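Local structure of uncharacterized protein (Nostoc punctiforme, 2QDR) at residues A[234-237]-A[238-242]. The protein is of unknown function but has a double-stranded beta-helix (cupin) fold and may be a dioxygenase. Residues are numbered along the deposited sequence; the frame is centred on the assembly and turned at random.
Sequences MIQP and YNEEG
Tyr238 lies over the side chain of Gln236, the residue two places before it. Its backbone N gives a weak hydrogen bond to Gln236 O, 2.8 Å long and bent to 146°. This bond closes an inverse gamma turn centred on Pro237. A chi1 of 54° tucks CG of the tyrosine between the two backbone branches and brings the ring back over Gln236. Gln236 CB meets one ring face in a CH-pi contact, 3.9 Å from the Tyr238 ring centroid and displaced toward the rim. Further out, Gln236 CG is 3.3 Å from Tyr238 OH. Amide and ring planes are nearly parallel. Pro237 CD touches the ring at Tyr238 CD2, 3.9 Å away. With an alanine here the CB and CG of Gln236 would probably lose their aromatic cover, leaving the side chain more able to turn.

Asn239 continues the link, and its backbone N is hydrogen-bonded to Asp286 OD1. Glu240 begins strand 240-245. Its extended chain brings Glu240 OE1 to 3.5 Å from Gln236 CD, with carboxylate and amide planes 13° apart. Glu240 OE2 makes a weak hydrogen bond to Trp262 NE1.

The tight turn thus joins strand 233-236 to strand 240-245, which belong to different sheets of the cupin fold. The amide end of Gln236 also lies near an unidentified bound molecule, probably from the crystallisation liquor. Gln236 serves two ends: its CB and CG lie against the ring of Tyr238, and its amide group faces the carboxylate of Glu240. Ring and carboxylate together probably steady this side chain across the link between the sheets.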
# COMPACT_ATOMS: atom_id res chain seq x y z
N MSE A 234 -23.17 14.25 16.01
CA MSE A 234 -21.86 14.87 15.79
C MSE A 234 -21.74 16.30 16.30
O MSE A 234 -22.46 17.19 15.86
CB MSE A 234 -21.52 14.90 14.31
CG MSE A 234 -21.31 13.55 13.67
SE MSE A 234 -21.01 13.88 11.77
CE MSE A 234 -21.10 12.21 11.13
N ILE A 235 -20.80 16.50 17.21
CA ILE A 235 -20.52 17.82 17.74
C ILE A 235 -19.54 18.39 16.71
O ILE A 235 -18.46 17.82 16.47
CB ILE A 235 -19.96 17.76 19.16
CG1 ILE A 235 -20.97 17.06 20.09
CG2 ILE A 235 -19.61 19.18 19.64
CD1 ILE A 235 -20.44 16.70 21.45
N GLN A 236 -19.95 19.48 16.06
CA GLN A 236 -19.17 20.12 15.01
C GLN A 236 -18.59 21.46 15.43
O GLN A 236 -19.24 22.49 15.25
CB GLN A 236 -20.07 20.28 13.77
CG GLN A 236 -20.50 18.94 13.15
CD GLN A 236 -21.28 19.07 11.84
OE1 GLN A 236 -21.57 20.17 11.36
NE2 GLN A 236 -21.64 17.93 11.25
N PRO A 237 -17.36 21.48 16.00
CA PRO A 237 -16.71 22.75 16.41
C PRO A 237 -16.19 23.59 15.22
O PRO A 237 -15.02 23.93 15.16
CB PRO A 237 -15.57 22.26 17.31
CG PRO A 237 -15.18 21.01 16.70
CD PRO A 237 -16.52 20.35 16.41
N TYR A 238 -17.09 23.96 14.31
CA TYR A 238 -16.75 24.71 13.11
C TYR A 238 -18.02 25.12 12.39
O TYR A 238 -19.08 24.57 12.69
CB TYR A 238 -15.87 23.86 12.18
CG TYR A 238 -16.47 22.50 11.83
CD1 TYR A 238 -17.30 22.34 10.72
CD2 TYR A 238 -16.21 21.37 12.61
CE1 TYR A 238 -17.85 21.11 10.41
CE2 TYR A 238 -16.76 20.14 12.29
CZ TYR A 238 -17.58 20.01 11.19
OH TYR A 238 -18.12 18.79 10.87
N ASN A 239 -17.93 26.07 11.47
CA ASN A 239 -19.09 26.51 10.70
C ASN A 239 -19.17 25.69 9.43
O ASN A 239 -18.14 25.43 8.80
CB ASN A 239 -19.03 27.98 10.34
CG ASN A 239 -19.07 28.89 11.54
OD1 ASN A 239 -19.91 28.74 12.42
ND2 ASN A 239 -18.18 29.88 11.56
N GLU A 240 -20.39 25.29 9.05
CA GLU A 240 -20.67 24.51 7.85
C GLU A 240 -22.02 24.88 7.26
O GLU A 240 -22.96 25.20 8.00
CB GLU A 240 -20.69 23.01 8.18
CG GLU A 240 -21.15 22.05 7.02
CD GLU A 240 -21.29 20.58 7.46
OE1 GLU A 240 -20.73 20.20 8.52
OE2 GLU A 240 -21.95 19.81 6.74
N GLU A 241 -22.10 24.88 5.94
CA GLU A 241 -23.35 25.12 5.24
C GLU A 241 -23.34 24.19 4.06
O GLU A 241 -22.28 23.72 3.68
CB GLU A 241 -23.54 26.56 4.78
CG GLU A 241 -22.61 27.05 3.67
CD GLU A 241 -23.02 28.44 3.14
OE1 GLU A 241 -23.74 29.20 3.81
OE2 GLU A 241 -22.60 28.76 2.02
N GLY A 242 -24.51 23.94 3.49
CA GLY A 242 -24.57 23.08 2.32
C GLY A 242 -25.91 23.09 1.64
O GLY A 242 -26.90 23.56 2.21